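Local coordinates for protein trehalose-6-phosphate phosphatase (Candida albicans, PDB 5DXI) that belongs to the trehalose-phosphatase family of the HAD clan and holds a magnesium ion and a beryllium trifluoride ion in its aspartate-lined pocket, at residues L8-K18 against Q289-L297. Sequence-based numbering, arbitrary orientation.
Sequences LNRPLLLNNYK and QVLETLGLL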
loop_
_atom_site.group_PDB
_atom_site.type_symbol
_atom_site.label_atom_id
_atom_site.label_comp_id
_atom_site.label_asym_id
_atom_site.label_seq_id
_atom_site.Cartn_x
_atom_site.Cartn_y
_atom_site.Cartn_z
ATOM N N LEU A 8 -3.404 -4.219 17.397
ATOM C CA LEU A 8 -4.654 -4.619 16.754
ATOM C C LEU A 8 -5.440 -5.571 17.645
ATOM O O LEU A 8 -4.879 -6.506 18.215
ATOM C CB LEU A 8 -4.380 -5.296 15.397
ATOM C CG LEU A 8 -5.597 -5.863 14.650
ATOM C CD1 LEU A 8 -6.623 -4.775 14.309
ATOM C CD2 LEU A 8 -5.153 -6.626 13.390
ATOM N N ASN A 9 -6.736 -5.316 17.758
ATOM C CA ASN A 9 -7.664 -6.178 18.479
ATOM C C ASN A 9 -8.091 -7.346 17.568
ATOM O O ASN A 9 -9.109 -7.279 16.889
ATOM C CB ASN A 9 -8.872 -5.345 18.935
ATOM C CG ASN A 9 -9.821 -6.104 19.853
ATOM O OD1 ASN A 9 -9.877 -7.333 19.846
ATOM N ND2 ASN A 9 -10.584 -5.356 20.650
ATOM N N ARG A 10 -7.302 -8.413 17.556
ATOM C CA ARG A 10 -7.547 -9.493 16.609
ATOM C C ARG A 10 -8.906 -10.196 16.802
ATOM O O ARG A 10 -9.585 -10.464 15.814
ATOM C CB ARG A 10 -6.390 -10.494 16.658
ATOM C CG ARG A 10 -5.043 -9.825 16.385
ATOM C CD ARG A 10 -3.930 -10.823 16.154
ATOM N NE ARG A 10 -2.616 -10.284 16.500
ATOM C CZ ARG A 10 -1.480 -10.945 16.304
ATOM N NH1 ARG A 10 -1.513 -12.150 15.737
ATOM N NH2 ARG A 10 -0.317 -10.407 16.656
ATOM N N PRO A 11 -9.328 -10.463 18.062
ATOM C CA PRO A 11 -10.660 -11.077 18.220
ATOM C C PRO A 11 -11.813 -10.250 17.662
ATOM O O PRO A 11 -12.726 -10.826 17.059
ATOM C CB PRO A 11 -10.784 -11.238 19.736
ATOM C CG PRO A 11 -9.365 -11.472 20.171
ATOM C CD PRO A 11 -8.559 -10.517 19.324
ATOM N N LEU A 12 -11.777 -8.932 17.860
ATOM C CA LEU A 12 -12.783 -8.048 17.281
ATOM C C LEU A 12 -12.719 -8.098 15.752
ATOM O O LEU A 12 -13.751 -8.160 15.087
ATOM C CB LEU A 12 -12.598 -6.601 17.771
ATOM C CG LEU A 12 -13.442 -5.537 17.048
ATOM C CD1 LEU A 12 -14.920 -5.857 17.145
ATOM C CD2 LEU A 12 -13.177 -4.124 17.562
ATOM N N LEU A 13 -11.508 -8.053 15.203
ATOM C CA LEU A 13 -11.356 -8.094 13.749
ATOM C C LEU A 13 -12.028 -9.360 13.217
ATOM O O LEU A 13 -12.797 -9.312 12.243
ATOM C CB LEU A 13 -9.880 -8.044 13.334
ATOM C CG LEU A 13 -9.655 -7.930 11.821
ATOM C CD1 LEU A 13 -10.086 -6.545 11.320
ATOM C CD2 LEU A 13 -8.215 -8.183 11.478
ATOM N N LEU A 14 -11.767 -10.473 13.902
ATOM C CA LEU A 14 -12.322 -11.771 13.526
ATOM C C LEU A 14 -13.843 -11.740 13.600
ATOM O O LEU A 14 -14.529 -12.218 12.696
ATOM C CB LEU A 14 -11.763 -12.870 14.438
ATOM C CG LEU A 14 -12.212 -14.322 14.209
ATOM C CD1 LEU A 14 -11.894 -14.797 12.793
ATOM C CD2 LEU A 14 -11.573 -15.244 15.241
ATOM N N ASN A 15 -14.377 -11.157 14.672
ATOM C CA ASN A 15 -15.823 -11.071 14.823
ATOM C C ASN A 15 -16.482 -10.234 13.739
ATOM O O ASN A 15 -17.534 -10.608 13.214
ATOM C CB ASN A 15 -16.184 -10.536 16.208
ATOM C CG ASN A 15 -15.987 -11.586 17.286
ATOM O OD1 ASN A 15 -16.113 -12.786 17.013
ATOM N ND2 ASN A 15 -15.674 -11.153 18.507
ATOM N N ASN A 16 -15.876 -9.101 13.404
ATOM C CA ASN A 16 -16.442 -8.233 12.380
ATOM C C ASN A 16 -16.369 -8.956 11.025
ATOM O O ASN A 16 -17.294 -8.858 10.214
ATOM C CB ASN A 16 -15.696 -6.900 12.320
ATOM C CG ASN A 16 -16.500 -5.793 11.638
ATOM O OD1 ASN A 16 -17.183 -5.021 12.292
ATOM N ND2 ASN A 16 -16.455 -5.749 10.322
ATOM N N TYR A 17 -15.272 -9.684 10.805
ATOM C CA TYR A 17 -15.075 -10.469 9.576
ATOM C C TYR A 17 -16.183 -11.490 9.380
ATOM O O TYR A 17 -16.837 -11.509 8.345
ATOM C CB TYR A 17 -13.724 -11.196 9.593
ATOM C CG TYR A 17 -13.499 -12.131 8.400
ATOM C CD1 TYR A 17 -13.036 -11.640 7.190
ATOM C CD2 TYR A 17 -13.718 -13.508 8.500
ATOM C CE1 TYR A 17 -12.808 -12.482 6.102
ATOM C CE2 TYR A 17 -13.496 -14.360 7.411
ATOM C CZ TYR A 17 -13.047 -13.834 6.216
ATOM O OH TYR A 17 -12.827 -14.644 5.124
ATOM N N LYS A 18 -16.417 -12.310 10.396
ATOM C CA LYS A 18 -17.403 -13.372 10.276
ATOM C C LYS A 18 -18.844 -12.838 10.235
ATOM O O LYS A 18 -19.738 -13.492 9.700
ATOM C CB LYS A 18 -17.193 -14.397 11.399
ATOM C CG LYS A 18 -15.807 -15.028 11.272
ATOM C CD LYS A 18 -15.481 -16.076 12.327
ATOM C CE LYS A 18 -15.145 -17.438 11.676
ATOM N NZ LYS A 18 -14.267 -17.357 10.449
ATOM N N GLN A 289 3.179 -11.141 12.182
ATOM C CA GLN A 289 1.901 -10.967 12.858
ATOM C C GLN A 289 0.789 -10.691 11.858
ATOM O O GLN A 289 -0.356 -11.088 12.077
ATOM C CB GLN A 289 1.985 -9.853 13.905
ATOM C CG GLN A 289 2.831 -10.231 15.119
ATOM C CD GLN A 289 4.316 -9.998 14.901
ATOM O OE1 GLN A 289 4.719 -9.025 14.263
ATOM N NE2 GLN A 289 5.142 -10.899 15.423
ATOM N N VAL A 290 1.131 -10.059 10.737
ATOM C CA VAL A 290 0.145 -9.858 9.672
ATOM C C VAL A 290 -0.385 -11.211 9.194
ATOM O O VAL A 290 -1.595 -11.414 9.068
ATOM C CB VAL A 290 0.730 -9.076 8.469
ATOM C CG1 VAL A 290 -0.298 -8.990 7.340
ATOM C CG2 VAL A 290 1.178 -7.661 8.886
ATOM N N LEU A 291 0.519 -12.145 8.922
ATOM C CA LEU A 291 0.079 -13.443 8.414
ATOM C C LEU A 291 -0.683 -14.240 9.482
ATOM O O LEU A 291 -1.642 -14.955 9.163
ATOM C CB LEU A 291 1.271 -14.256 7.888
ATOM C CG LEU A 291 2.082 -13.544 6.801
ATOM C CD1 LEU A 291 3.097 -14.496 6.129
ATOM C CD2 LEU A 291 1.175 -12.884 5.782
ATOM N N GLU A 292 -0.277 -14.101 10.745
ATOM C CA GLU A 292 -1.019 -14.724 11.844
ATOM C C GLU A 292 -2.457 -14.245 11.819
ATOM O O GLU A 292 -3.394 -15.047 11.856
ATOM C CB GLU A 292 -0.394 -14.393 13.205
ATOM C CG GLU A 292 1.003 -14.955 13.428
ATOM C CD GLU A 292 1.631 -14.460 14.722
ATOM O OE1 GLU A 292 0.999 -13.640 15.439
ATOM O OE2 GLU A 292 2.776 -14.870 15.017
ATOM N N THR A 293 -2.622 -12.926 11.707
ATOM C CA THR A 293 -3.941 -12.309 11.705
ATOM C C THR A 293 -4.743 -12.717 10.480
ATOM O O THR A 293 -5.930 -13.047 10.585
ATOM C CB THR A 293 -3.847 -10.757 11.768
ATOM O OG1 THR A 293 -3.106 -10.359 12.925
ATOM C CG2 THR A 293 -5.227 -10.142 11.832
ATOM N N LEU A 294 -4.117 -12.680 9.306
ATOM C CA LEU A 294 -4.835 -13.085 8.098
ATOM C C LEU A 294 -5.144 -14.590 8.158
ATOM O O LEU A 294 -6.235 -15.038 7.755
ATOM C CB LEU A 294 -4.033 -12.720 6.835
ATOM C CG LEU A 294 -3.788 -11.211 6.647
ATOM C CD1 LEU A 294 -3.007 -10.927 5.374
ATOM C CD2 LEU A 294 -5.109 -10.437 6.645
ATOM N N GLY A 295 -4.180 -15.360 8.656
ATOM C CA GLY A 295 -4.368 -16.784 8.879
ATOM C C GLY A 295 -5.547 -17.062 9.794
ATOM O O GLY A 295 -6.342 -17.967 9.549
ATOM N N LEU A 296 -5.664 -16.254 10.846
ATOM C CA LEU A 296 -6.781 -16.341 11.774
ATOM C C LEU A 296 -8.112 -16.164 11.060
ATOM O O LEU A 296 -9.031 -16.968 11.221
ATOM C CB LEU A 296 -6.647 -15.273 12.869
ATOM C CG LEU A 296 -7.801 -15.231 13.873
ATOM C CD1 LEU A 296 -7.738 -16.475 14.758
ATOM C CD2 LEU A 296 -7.839 -13.931 14.700
ATOM N N LEU A 297 -8.211 -15.107 10.259
ATOM C CA LEU A 297 -9.419 -14.861 9.491
ATOM C C LEU A 297 -9.677 -16.009 8.526
ATOM O O LEU A 297 -10.821 -16.388 8.284
ATOM C CB LEU A 297 -9.313 -13.556 8.701
ATOM C CG LEU A 297 -9.046 -12.257 9.465
ATOM C CD1 LEU A 297 -9.071 -11.077 8.498
ATOM C CD2 LEU A 297 -10.070 -12.087 10.561
HETATM O O HOH W 1 -12.055 -18.476 10.451
#
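Arg-10 and Glu-292 supply the charged part of a contact in which the first and last helices of this HAD-clan chain lie side by side, at an axis angle of 36°. The extended arginine reaches across helix 289-297 until its NH1 meets Glu-292 OE1 at 2.9 Å. The bond is nearly straight, with the oxygen lying in the guanidinium plane at its edge and offering the anti lone pair of the carboxylate. Around its shaft the arginine behaves as a knob among Gln-289, Glu-292, Thr-293 and Leu-296, and Thr-293 OG1 comes over one face of its guanidinium.

The same threonine divides its branches by chemistry. Its hydroxyl donates back to Gln-289 O (OG1 to O 3.0 Å), which also accepts from Thr-293 N on the opposite face of the carbonyl, while its methyl CG2 turns to Leu-13 CD2, 3.6 Å away.

Apolar packing dominates farther along. With CG beside its backbone N (chi1 -58°), Leu-297 lowers CD2 onto the other helix, 3.7 Å from Leu-14 CA and 3.9 Å from Tyr-17 CB. Its CB sits squarely over the Tyr-17 ring, 4.2 Å from the centroid, in a CH-pi contact; the phenol hydroxyl is hydrogen-bonded to Asn-62 ND2. Leu-14 meets Leu-296 at about a right angle, their CD2 methyls 4.0 Å apart.

On the side facing the central sheet, Leu-13 and Val-290 rest on strands 227-232 and 266-271. The chemistry thus combines a salt bridge at a partly exposed edge with a buried row of Thr-293, Leu-13, Leu-297 and Tyr-17, flanked by Leu-14 and Leu-296, joining the two chain ends on one face of the sheet.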